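Local coordinates for cytoplasmic protein (Cryptococcus neoformans var. grubii serotype A, PDB 7LPO) that probably hydrolyses the beta-glucosidic bond of steryl glucosides, as a sterylglucosidase of glycoside hydrolase family 5, at residues G40-G45 against A569-V574; N97-V102 against W134-F139; V127-K132 against G256-E261; E261-W266 against L418-S423. One frame throughout, in Å; residues are numbered along the deposited sequence.

In the fold
Interactions 1 and 2 pair strands of a glycoside hydrolase family 5 TIM barrel, interaction 4 joins one of its strands to a turn, and interaction 3 lies on its outside. Interaction 1, where the first and last barrel strands meet, is the most central; interaction 2 adds the next neighbours, and Asn42 and Arg100 join the two by a probable hydrogen bond inside the barrel. Both combine backbone ladders with buried side chains. Interaction 4 is also buried but small, resting on one ring-to-ring hydrogen bond. Interaction 3, partly exposed, combines a salt-bridge network with the packing of a leucine. It touches interaction 2 through helix 118-133 and interaction 4 through Asp260, and shares Glu261 with the latter.

Interaction 1: residues G40-G45 against A569-V574; sequences GVNLSG and AIWNYV
Gly40 and Val41 run parallel to Ala569 and Ile570 in a short beta ladder, with Ile570 N bonded to Gly40 O (2.9 Å) and Asn42 N to Ile570 O (2.7 Å, N-H...O 168°). Beyond the ladder Tyr573 N donates to Asn42 O at 3.2 Å, and Ser44 OG donates to Tyr573 O at 2.7 Å. The side chain of Asn42 crosses that of Trp571 at about a right angle, its amide plane 53° from the indole; Asn42 CG comes within 3.4 Å of Trp571 CE3. Asn42 CG lies anti to its own carbonyl carbon (chi1 -74°), and ND2 makes a weak bond to Ile570 O besides one to Gly520 O, while OD1 is taken by Arg100. This is the seam of the (beta/alpha)8 barrel, where strand 35-43 meets strand 567-570 and the ring of strands closes. As in other family 5 hydrolases, a non-proline cis peptide follows the tryptophan after the last strand; here Asn572 CB sits over one face of the Trp571 indole, offset toward the rim, and the indole also borders a bound Tris molecule. On the face carrying Val41 and Ile570, Val41 CG2 packs on Tyr573 CB at 4.0 Å beneath helix 83-93. Leu43 and Tyr573 lie side by side pointing the same way, with Leu43 CD1 3.9 Å from Tyr573 CD2, and Tyr573 OH continues to Arg90 and His87.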
# COMPACT_ATOMS: atom_id res chain seq x y z
N GLY A 40 1.87 -11.14 -6.67
CA GLY A 40 1.80 -10.22 -7.78
C GLY A 40 2.32 -8.85 -7.41
O GLY A 40 3.26 -8.73 -6.62
N VAL A 41 1.71 -7.81 -7.99
CA VAL A 41 2.20 -6.45 -7.88
C VAL A 41 1.03 -5.50 -7.67
O VAL A 41 -0.13 -5.82 -7.97
CB VAL A 41 2.99 -6.02 -9.14
CG1 VAL A 41 4.09 -7.01 -9.42
CG2 VAL A 41 2.04 -5.95 -10.36
N ASN A 42 1.34 -4.33 -7.13
CA ASN A 42 0.42 -3.21 -7.13
C ASN A 42 0.47 -2.54 -8.50
O ASN A 42 1.56 -2.20 -8.98
CB ASN A 42 0.77 -2.21 -6.04
CG ASN A 42 0.40 -2.69 -4.66
OD1 ASN A 42 -0.61 -2.27 -4.09
ND2 ASN A 42 1.20 -3.60 -4.12
N LEU A 43 -0.69 -2.34 -9.10
CA LEU A 43 -0.83 -1.75 -10.43
C LEU A 43 -1.92 -0.68 -10.33
O LEU A 43 -3.11 -1.01 -10.35
CB LEU A 43 -1.20 -2.82 -11.45
CG LEU A 43 -1.31 -2.44 -12.93
CD1 LEU A 43 0.05 -2.47 -13.59
CD2 LEU A 43 -2.28 -3.39 -13.63
N SER A 44 -1.54 0.59 -10.21
CA SER A 44 -0.16 1.07 -10.23
C SER A 44 -0.08 2.42 -9.51
O SER A 44 -1.05 3.17 -9.45
CB SER A 44 0.33 1.22 -11.67
OG SER A 44 1.52 1.99 -11.73
N GLY A 45 1.10 2.74 -8.99
CA GLY A 45 1.35 4.07 -8.47
C GLY A 45 1.05 5.19 -9.45
O GLY A 45 0.78 6.33 -9.04
N ALA A 569 1.68 -8.58 -2.58
CA ALA A 569 1.66 -7.70 -3.75
C ALA A 569 2.84 -6.74 -3.61
O ALA A 569 2.87 -5.92 -2.68
CB ALA A 569 0.34 -6.94 -3.85
N ILE A 570 3.80 -6.86 -4.52
CA ILE A 570 4.95 -5.98 -4.53
C ILE A 570 4.54 -4.57 -4.93
O ILE A 570 3.78 -4.37 -5.88
CB ILE A 570 6.02 -6.53 -5.49
CG1 ILE A 570 6.47 -7.93 -5.07
CG2 ILE A 570 7.18 -5.56 -5.57
CD1 ILE A 570 7.35 -8.62 -6.11
N TRP A 571 5.05 -3.58 -4.20
CA TRP A 571 4.96 -2.18 -4.60
C TRP A 571 6.25 -1.80 -5.32
O TRP A 571 7.32 -1.83 -4.70
CB TRP A 571 4.74 -1.26 -3.38
CG TRP A 571 4.47 0.16 -3.82
CD1 TRP A 571 5.39 1.12 -4.11
CD2 TRP A 571 3.18 0.74 -4.08
NE1 TRP A 571 4.75 2.27 -4.54
CE2 TRP A 571 3.40 2.06 -4.53
CE3 TRP A 571 1.87 0.27 -3.97
CZ2 TRP A 571 2.35 2.92 -4.86
CZ3 TRP A 571 0.83 1.12 -4.31
CH2 TRP A 571 1.08 2.43 -4.74
N ASN A 572 6.18 -1.46 -6.61
CA ASN A 572 5.00 -1.55 -7.47
C ASN A 572 5.49 -1.72 -8.92
O ASN A 572 6.69 -1.91 -9.17
CB ASN A 572 4.11 -0.31 -7.33
CG ASN A 572 4.83 0.97 -7.66
OD1 ASN A 572 6.07 1.08 -7.58
ND2 ASN A 572 4.06 1.97 -8.02
N TYR A 573 4.57 -1.65 -9.88
CA TYR A 573 4.87 -1.73 -11.30
C TYR A 573 4.35 -0.44 -11.95
O TYR A 573 3.15 -0.17 -11.92
CB TYR A 573 4.21 -2.96 -11.92
CG TYR A 573 4.60 -3.27 -13.34
CD1 TYR A 573 5.71 -4.04 -13.62
CD2 TYR A 573 3.83 -2.79 -14.40
CE1 TYR A 573 6.07 -4.33 -14.94
CE2 TYR A 573 4.16 -3.07 -15.71
CZ TYR A 573 5.28 -3.85 -15.98
OH TYR A 573 5.62 -4.12 -17.29
N VAL A 574 5.26 0.34 -12.52
CA VAL A 574 4.91 1.66 -13.02
C VAL A 574 5.34 1.79 -14.47
O VAL A 574 6.52 2.04 -14.75
CB VAL A 574 5.56 2.77 -12.18
CG1 VAL A 574 5.12 4.14 -12.65
CG2 VAL A 574 5.25 2.57 -10.69

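Interaction 2: residues N97-V102 against W134-F139; sequences NLLRYV and WGFRVF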
# COMPACT_ATOMS: atom_id res chain seq x y z
N ASN A 97 0.06 -13.96 -10.36
CA ASN A 97 -1.36 -14.23 -10.57
C ASN A 97 -2.25 -13.26 -9.81
O ASN A 97 -3.46 -13.52 -9.67
CB ASN A 97 -1.69 -15.67 -10.17
CG ASN A 97 -1.25 -16.00 -8.74
OD1 ASN A 97 -0.80 -15.12 -8.01
ND2 ASN A 97 -1.37 -17.26 -8.36
N LEU A 98 -1.70 -12.16 -9.31
CA LEU A 98 -2.43 -11.26 -8.43
C LEU A 98 -2.08 -9.82 -8.77
O LEU A 98 -0.93 -9.50 -9.10
CB LEU A 98 -2.09 -11.53 -6.96
CG LEU A 98 -2.64 -10.57 -5.90
CD1 LEU A 98 -4.09 -10.85 -5.64
CD2 LEU A 98 -1.83 -10.70 -4.61
N LEU A 99 -3.08 -8.96 -8.69
CA LEU A 99 -2.91 -7.53 -8.89
C LEU A 99 -3.70 -6.82 -7.80
O LEU A 99 -4.87 -7.15 -7.59
CB LEU A 99 -3.41 -7.07 -10.27
CG LEU A 99 -2.73 -7.68 -11.49
CD1 LEU A 99 -3.54 -7.34 -12.73
CD2 LEU A 99 -1.31 -7.20 -11.63
N ARG A 100 -3.05 -5.91 -7.08
CA ARG A 100 -3.73 -4.97 -6.20
C ARG A 100 -3.98 -3.73 -7.03
O ARG A 100 -3.03 -3.05 -7.45
CB ARG A 100 -2.89 -4.68 -4.96
CG ARG A 100 -3.58 -3.76 -3.97
CD ARG A 100 -2.88 -3.84 -2.64
NE ARG A 100 -3.40 -2.92 -1.64
CZ ARG A 100 -2.85 -1.75 -1.34
NH1 ARG A 100 -1.77 -1.32 -1.98
NH2 ARG A 100 -3.39 -1.00 -0.39
N TYR A 101 -5.25 -3.45 -7.32
CA TYR A 101 -5.60 -2.43 -8.30
C TYR A 101 -5.82 -1.09 -7.62
O TYR A 101 -6.72 -0.95 -6.79
CB TYR A 101 -6.84 -2.83 -9.10
CG TYR A 101 -7.09 -1.86 -10.22
CD1 TYR A 101 -7.78 -0.67 -9.99
CD2 TYR A 101 -6.58 -2.09 -11.49
CE1 TYR A 101 -7.98 0.25 -11.01
CE2 TYR A 101 -6.78 -1.17 -12.52
CZ TYR A 101 -7.48 -0.01 -12.27
OH TYR A 101 -7.68 0.91 -13.28
N VAL A 102 -5.03 -0.10 -8.00
CA VAL A 102 -4.99 1.20 -7.34
C VAL A 102 -5.94 2.17 -8.04
O VAL A 102 -5.84 2.37 -9.26
CB VAL A 102 -3.56 1.75 -7.32
CG1 VAL A 102 -3.53 3.14 -6.72
CG2 VAL A 102 -2.62 0.82 -6.57
N TRP A 134 -6.10 -12.27 -19.04
CA TRP A 134 -4.76 -12.78 -18.77
C TRP A 134 -4.69 -13.66 -17.53
O TRP A 134 -3.60 -14.10 -17.16
CB TRP A 134 -3.78 -11.61 -18.62
CG TRP A 134 -3.38 -11.03 -19.92
CD1 TRP A 134 -3.92 -9.94 -20.53
CD2 TRP A 134 -2.34 -11.50 -20.79
NE1 TRP A 134 -3.29 -9.71 -21.73
CE2 TRP A 134 -2.31 -10.65 -21.91
CE3 TRP A 134 -1.43 -12.56 -20.73
CZ2 TRP A 134 -1.42 -10.82 -22.96
CZ3 TRP A 134 -0.54 -12.73 -21.77
CH2 TRP A 134 -0.54 -11.87 -22.87
N GLY A 135 -5.82 -13.92 -16.87
CA GLY A 135 -5.85 -14.87 -15.78
C GLY A 135 -5.46 -14.33 -14.42
O GLY A 135 -5.08 -15.12 -13.55
N PHE A 136 -5.59 -13.03 -14.19
CA PHE A 136 -5.25 -12.44 -12.91
C PHE A 136 -6.43 -12.48 -11.95
O PHE A 136 -7.58 -12.31 -12.35
CB PHE A 136 -4.79 -10.99 -13.08
CG PHE A 136 -3.43 -10.86 -13.65
CD1 PHE A 136 -2.32 -11.10 -12.86
CD2 PHE A 136 -3.25 -10.51 -14.98
CE1 PHE A 136 -1.06 -11.01 -13.39
CE2 PHE A 136 -1.99 -10.40 -15.50
CZ PHE A 136 -0.88 -10.66 -14.71
N ARG A 137 -6.13 -12.71 -10.67
CA ARG A 137 -7.02 -12.34 -9.59
C ARG A 137 -6.69 -10.91 -9.18
O ARG A 137 -5.54 -10.48 -9.25
CB ARG A 137 -6.89 -13.28 -8.39
CG ARG A 137 -7.03 -14.76 -8.71
CD ARG A 137 -8.42 -15.12 -9.27
NE ARG A 137 -8.58 -16.58 -9.24
CZ ARG A 137 -9.71 -17.22 -8.99
NH1 ARG A 137 -10.84 -16.55 -8.75
NH2 ARG A 137 -9.72 -18.55 -8.96
N VAL A 138 -7.71 -10.16 -8.77
CA VAL A 138 -7.56 -8.75 -8.46
C VAL A 138 -8.31 -8.44 -7.16
O VAL A 138 -9.42 -8.94 -6.95
CB VAL A 138 -8.11 -7.86 -9.60
CG1 VAL A 138 -8.08 -6.39 -9.18
CG2 VAL A 138 -7.35 -8.06 -10.90
N PHE A 139 -7.71 -7.61 -6.30
CA PHE A 139 -8.48 -6.96 -5.25
C PHE A 139 -8.23 -5.45 -5.33
O PHE A 139 -7.16 -4.98 -5.73
CB PHE A 139 -8.22 -7.55 -3.84
CG PHE A 139 -6.87 -7.29 -3.26
CD1 PHE A 139 -5.78 -8.04 -3.62
CD2 PHE A 139 -6.72 -6.34 -2.26
CE1 PHE A 139 -4.54 -7.82 -3.05
CE2 PHE A 139 -5.49 -6.11 -1.69
CZ PHE A 139 -4.40 -6.85 -2.07
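Leu99 CD1 covers one face of the Phe136 ring, 4.0 Å from its centroid and offset toward the rim, while Leu98 N lies at the edge of that ring, near its plane. The Phe139 ring takes Arg100 CG over a face and Leu98 CD1 at its edge, 3.9 Å from Phe139 CD1. Both rings come from 134-139, Phe136 just before strand 137-143 and Phe139 on it, and pack on strand 98-104, its neighbour in the (beta/alpha)8 barrel, joined to it through helix 118-133 in the right-handed beta-alpha-beta crossover of this fold; Gly135, with positive phi, ends the helix in a Schellman motif. Four backbone hydrogen bonds tie the parallel strands: Asn97 O accepts from Arg137 N, Leu99 N and O pair with Arg137 O and Phe139 N, and Tyr101 N donates to Phe139 O. Leu98, Arg100 and Phe139 share the inner face. Phe139 CG stands between its backbone N and carbonyl carbon, the crowded position (chi1 70°), and the ring lies obliquely across the extended Arg100 chain; guanidinium and ring planes are 49° apart. The guanidinium beyond is gripped by Asp267, Glu521, Asn42 and Asn270, and Phe139 also stacks on Phe426. On the outer face, Leu99 and Tyr101 turn toward helix 118-133, and Val138 packs between them: Val138 CG2 meets Leu99 CB at 4.1 Å, and Val138 CG1 touches Tyr101 CB at 3.8 Å.

Interaction 3: residues V127-K132 against G256-E261; sequences VLRKCK and GDLLDE
Arg129 and Lys132 both direct their charged ends at Asp257, while the side chain of Leu258 packs against the same helix beside them. The contact lies on the outside of the (beta/alpha)8 barrel, where the last turns of helix 118-133 meet the 3-10 turn and loop leading from helix 232-254 into strand 263-267. The side chains of Arg129 and Asp257 cross at about a right angle, yet their flat ends are nearly coplanar, 14° apart. Arg129 NH1 bonds to the syn lone pair of Asp257 OD1 at 3.2 Å in a bent salt bridge (N-H...O 139°), the oxygen lying close to the guanidinium plane. The neighbouring NH2 holds Glu254 O, a second grip that should limit rotation of the guanidinium. Lys132 has CG anti to its backbone N (chi1 -176°) and stays extended beyond it, passing obliquely over Leu258. Its NZ makes a weaker salt bridge to Asp257 OD2 at 3.3 Å and a long one, 3.8 Å, to Glu261 OE1. Two basic groups around one carboxylate would be expected to favour its ionised form. Glu261 meets Lys132 at about a right angle, with OE1 against Lys132 CE. Beside this network of four charged residues the two methyls of Leu258 divide their work: CD2 lies 3.9 Å from Arg129 CA and 4.0 Å from Lys132 CD, while CD1 rests 3.7 Å from Leu128 CB.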
# COMPACT_ATOMS: atom_id res chain seq x y z
N VAL A 127 -10.02 -2.11 -18.01
CA VAL A 127 -8.75 -2.63 -17.53
C VAL A 127 -8.96 -3.95 -16.80
O VAL A 127 -8.23 -4.92 -17.03
CB VAL A 127 -8.05 -1.60 -16.62
CG1 VAL A 127 -6.80 -2.21 -15.99
CG2 VAL A 127 -7.72 -0.35 -17.40
N LEU A 128 -9.97 -4.02 -15.95
CA LEU A 128 -10.23 -5.27 -15.23
C LEU A 128 -10.54 -6.41 -16.20
O LEU A 128 -10.14 -7.55 -15.96
CB LEU A 128 -11.38 -5.08 -14.24
CG LEU A 128 -11.06 -4.10 -13.11
CD1 LEU A 128 -12.27 -3.87 -12.22
CD2 LEU A 128 -9.85 -4.61 -12.29
N ARG A 129 -11.24 -6.12 -17.30
CA ARG A 129 -11.55 -7.16 -18.26
C ARG A 129 -10.28 -7.76 -18.87
O ARG A 129 -10.18 -8.98 -19.03
CB ARG A 129 -12.46 -6.62 -19.36
CG ARG A 129 -13.91 -6.47 -18.93
CD ARG A 129 -14.85 -6.59 -20.11
NE ARG A 129 -16.03 -5.75 -19.96
CZ ARG A 129 -17.13 -6.11 -19.30
NH1 ARG A 129 -17.20 -7.32 -18.73
NH2 ARG A 129 -18.16 -5.28 -19.22
N LYS A 130 -9.31 -6.92 -19.21
CA LYS A 130 -8.04 -7.43 -19.74
C LYS A 130 -7.28 -8.22 -18.69
O LYS A 130 -6.67 -9.25 -19.00
CB LYS A 130 -7.19 -6.28 -20.27
CG LYS A 130 -7.62 -5.79 -21.64
CD LYS A 130 -6.57 -4.88 -22.27
CE LYS A 130 -6.72 -4.85 -23.79
NZ LYS A 130 -6.54 -6.20 -24.40
N CYS A 131 -7.29 -7.76 -17.43
CA CYS A 131 -6.68 -8.56 -16.37
C CYS A 131 -7.30 -9.95 -16.31
O CYS A 131 -6.61 -10.95 -16.12
CB CYS A 131 -6.83 -7.86 -15.02
SG CYS A 131 -6.00 -6.24 -14.95
N LYS A 132 -8.62 -10.03 -16.48
CA LYS A 132 -9.29 -11.33 -16.45
C LYS A 132 -8.88 -12.19 -17.63
O LYS A 132 -8.65 -13.40 -17.47
CB LYS A 132 -10.81 -11.12 -16.43
CG LYS A 132 -11.62 -12.40 -16.29
CD LYS A 132 -13.10 -12.10 -16.43
CE LYS A 132 -13.92 -13.37 -16.48
NZ LYS A 132 -15.18 -13.15 -17.26
N GLY A 256 -20.70 -7.82 -14.30
CA GLY A 256 -20.83 -8.73 -13.17
C GLY A 256 -19.97 -9.96 -13.28
O GLY A 256 -19.67 -10.60 -12.25
N ASP A 257 -19.57 -10.33 -14.49
CA ASP A 257 -18.72 -11.48 -14.75
C ASP A 257 -17.33 -11.33 -14.16
O ASP A 257 -16.62 -12.33 -14.00
CB ASP A 257 -18.57 -11.68 -16.25
CG ASP A 257 -18.09 -10.39 -16.95
OD1 ASP A 257 -18.93 -9.50 -17.24
OD2 ASP A 257 -16.87 -10.27 -17.20
N LEU A 258 -16.94 -10.10 -13.80
CA LEU A 258 -15.63 -9.90 -13.19
C LEU A 258 -15.62 -10.34 -11.74
O LEU A 258 -14.57 -10.68 -11.20
CB LEU A 258 -15.25 -8.42 -13.26
CG LEU A 258 -15.07 -7.76 -14.63
CD1 LEU A 258 -14.91 -6.26 -14.45
CD2 LEU A 258 -13.89 -8.35 -15.35
N LEU A 259 -16.78 -10.33 -11.08
CA LEU A 259 -16.80 -10.55 -9.65
C LEU A 259 -16.44 -11.98 -9.31
O LEU A 259 -16.90 -12.92 -9.96
CB LEU A 259 -18.18 -10.21 -9.09
CG LEU A 259 -18.60 -8.74 -9.15
CD1 LEU A 259 -19.96 -8.59 -8.48
CD2 LEU A 259 -17.60 -7.81 -8.52
N ASP A 260 -15.56 -12.14 -8.31
CA ASP A 260 -15.20 -13.43 -7.73
C ASP A 260 -14.27 -14.25 -8.62
O ASP A 260 -13.31 -14.85 -8.13
CB ASP A 260 -16.47 -14.22 -7.39
CG ASP A 260 -17.38 -13.46 -6.44
OD1 ASP A 260 -16.84 -12.82 -5.51
OD2 ASP A 260 -18.62 -13.47 -6.64
N GLU A 261 -14.54 -14.28 -9.93
CA GLU A 261 -13.62 -14.95 -10.85
C GLU A 261 -12.35 -14.13 -11.05
O GLU A 261 -11.26 -14.69 -11.16
CB GLU A 261 -14.31 -15.20 -12.19
CG GLU A 261 -13.41 -15.83 -13.24
CD GLU A 261 -14.16 -16.27 -14.49
OE1 GLU A 261 -15.36 -15.92 -14.63
OE2 GLU A 261 -13.55 -16.97 -15.33

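Interaction 4: residues E261-W266 against L418-S423; sequences ECVIGW and LHHPES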
# COMPACT_ATOMS: atom_id res chain seq x y z
N GLU A 261 -14.54 -14.28 -9.93
CA GLU A 261 -13.62 -14.95 -10.85
C GLU A 261 -12.35 -14.13 -11.05
O GLU A 261 -11.26 -14.69 -11.16
CB GLU A 261 -14.31 -15.20 -12.19
CG GLU A 261 -13.41 -15.83 -13.24
CD GLU A 261 -14.16 -16.27 -14.49
OE1 GLU A 261 -15.36 -15.92 -14.63
OE2 GLU A 261 -13.55 -16.97 -15.33
N CYS A 262 -12.49 -12.80 -11.11
CA CYS A 262 -11.33 -11.92 -11.24
C CYS A 262 -11.20 -11.03 -10.01
O CYS A 262 -10.23 -11.16 -9.26
CB CYS A 262 -11.43 -11.10 -12.52
SG CYS A 262 -10.14 -9.87 -12.71
N VAL A 263 -12.16 -10.13 -9.78
CA VAL A 263 -12.14 -9.23 -8.64
C VAL A 263 -12.62 -10.03 -7.44
O VAL A 263 -13.81 -10.29 -7.28
CB VAL A 263 -13.02 -7.99 -8.87
CG1 VAL A 263 -13.06 -7.13 -7.62
CG2 VAL A 263 -12.50 -7.21 -10.07
N ILE A 264 -11.69 -10.45 -6.58
CA ILE A 264 -12.07 -11.33 -5.49
C ILE A 264 -12.45 -10.60 -4.21
O ILE A 264 -13.07 -11.21 -3.33
CB ILE A 264 -10.93 -12.33 -5.20
CG1 ILE A 264 -9.68 -11.61 -4.68
CG2 ILE A 264 -10.60 -13.11 -6.46
CD1 ILE A 264 -8.51 -12.57 -4.34
N GLY A 265 -12.11 -9.33 -4.08
CA GLY A 265 -12.42 -8.62 -2.85
C GLY A 265 -11.94 -7.18 -2.91
O GLY A 265 -11.41 -6.71 -3.92
N TRP A 266 -12.12 -6.50 -1.78
CA TRP A 266 -11.83 -5.08 -1.67
C TRP A 266 -10.97 -4.84 -0.43
O TRP A 266 -11.28 -5.35 0.65
CB TRP A 266 -13.12 -4.25 -1.60
CG TRP A 266 -13.95 -4.37 -2.84
CD1 TRP A 266 -14.67 -5.45 -3.23
CD2 TRP A 266 -14.13 -3.37 -3.85
NE1 TRP A 266 -15.29 -5.19 -4.43
CE2 TRP A 266 -14.97 -3.92 -4.83
CE3 TRP A 266 -13.66 -2.07 -4.01
CZ2 TRP A 266 -15.35 -3.22 -5.96
CZ3 TRP A 266 -14.03 -1.37 -5.14
CH2 TRP A 266 -14.87 -1.95 -6.10
N LEU A 418 -22.87 -4.91 -0.18
CA LEU A 418 -24.14 -4.60 -0.83
C LEU A 418 -24.03 -4.81 -2.33
O LEU A 418 -24.96 -5.32 -2.96
CB LEU A 418 -24.54 -3.17 -0.51
CG LEU A 418 -25.91 -2.70 -1.00
CD1 LEU A 418 -27.01 -3.58 -0.41
CD2 LEU A 418 -26.13 -1.24 -0.65
N HIS A 419 -22.91 -4.41 -2.92
CA HIS A 419 -22.72 -4.51 -4.36
C HIS A 419 -21.90 -5.72 -4.78
O HIS A 419 -21.96 -6.12 -5.94
CB HIS A 419 -22.03 -3.23 -4.88
CG HIS A 419 -22.76 -1.98 -4.52
ND1 HIS A 419 -24.07 -1.75 -4.89
CD2 HIS A 419 -22.38 -0.89 -3.81
CE1 HIS A 419 -24.46 -0.58 -4.43
NE2 HIS A 419 -23.45 -0.04 -3.77
N HIS A 420 -21.15 -6.32 -3.85
CA HIS A 420 -20.30 -7.47 -4.13
C HIS A 420 -20.57 -8.47 -3.02
O HIS A 420 -19.84 -8.53 -2.02
CB HIS A 420 -18.83 -7.05 -4.21
CG HIS A 420 -17.92 -8.13 -4.70
ND1 HIS A 420 -16.59 -7.90 -4.99
CD2 HIS A 420 -18.14 -9.44 -4.92
CE1 HIS A 420 -16.03 -9.04 -5.36
NE2 HIS A 420 -16.95 -9.98 -5.34
N PRO A 421 -21.63 -9.28 -3.17
CA PRO A 421 -22.06 -10.13 -2.04
C PRO A 421 -21.02 -11.11 -1.56
O PRO A 421 -20.99 -11.41 -0.37
CB PRO A 421 -23.29 -10.86 -2.60
CG PRO A 421 -23.81 -9.98 -3.69
CD PRO A 421 -22.60 -9.28 -4.28
N GLU A 422 -20.19 -11.65 -2.45
CA GLU A 422 -19.17 -12.63 -2.08
C GLU A 422 -17.80 -12.00 -1.87
O GLU A 422 -16.78 -12.71 -1.92
CB GLU A 422 -19.07 -13.72 -3.16
CG GLU A 422 -20.35 -14.47 -3.42
CD GLU A 422 -20.76 -15.35 -2.26
OE1 GLU A 422 -19.99 -15.45 -1.28
OE2 GLU A 422 -21.86 -15.94 -2.33
N SER A 423 -17.75 -10.70 -1.62
CA SER A 423 -16.46 -10.02 -1.54
C SER A 423 -15.65 -10.52 -0.35
O SER A 423 -16.16 -10.68 0.76
CB SER A 423 -16.65 -8.51 -1.43
OG SER A 423 -15.39 -7.88 -1.23
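A ring-to-ring hydrogen bond between Trp266 and His420 carries this small buried contact, which joins strand 263-267 of the (beta/alpha)8 barrel to the turn leading from helix 400-419 into the next parallel strand, 424-427. Trp266 NE1 donates to His420 ND1 at 3.1 Å with an N-H...N angle of 144°. The bond lies close to both ring planes although these stand 78° apart, a rim-to-rim pair with neither ring over the face of the other. His420 CB points toward the strand, and CG lies anti to the backbone N (chi1 -171°). The other ring nitrogen, NE2, bonds to Asp260 OD1, which is consistent with a neutral imidazole protonated at NE2. Between the nitrogens, His420 CE1 abuts Val263 O at 3.2 Å. A type I beta turn from His420 to Ser423, closed by Ser423 N on His420 O, folds the serine back so that its CB lies over one face of the imidazole, offset toward the rim. The indole continues outward between helices 232-254 and 400-419, meeting Ala248 and Ile416. At the indole edge, near its plane, Ser423 OG approaches Trp266 CD1 to 3.2 Å and lies 3.5 Å from Gly265 CA.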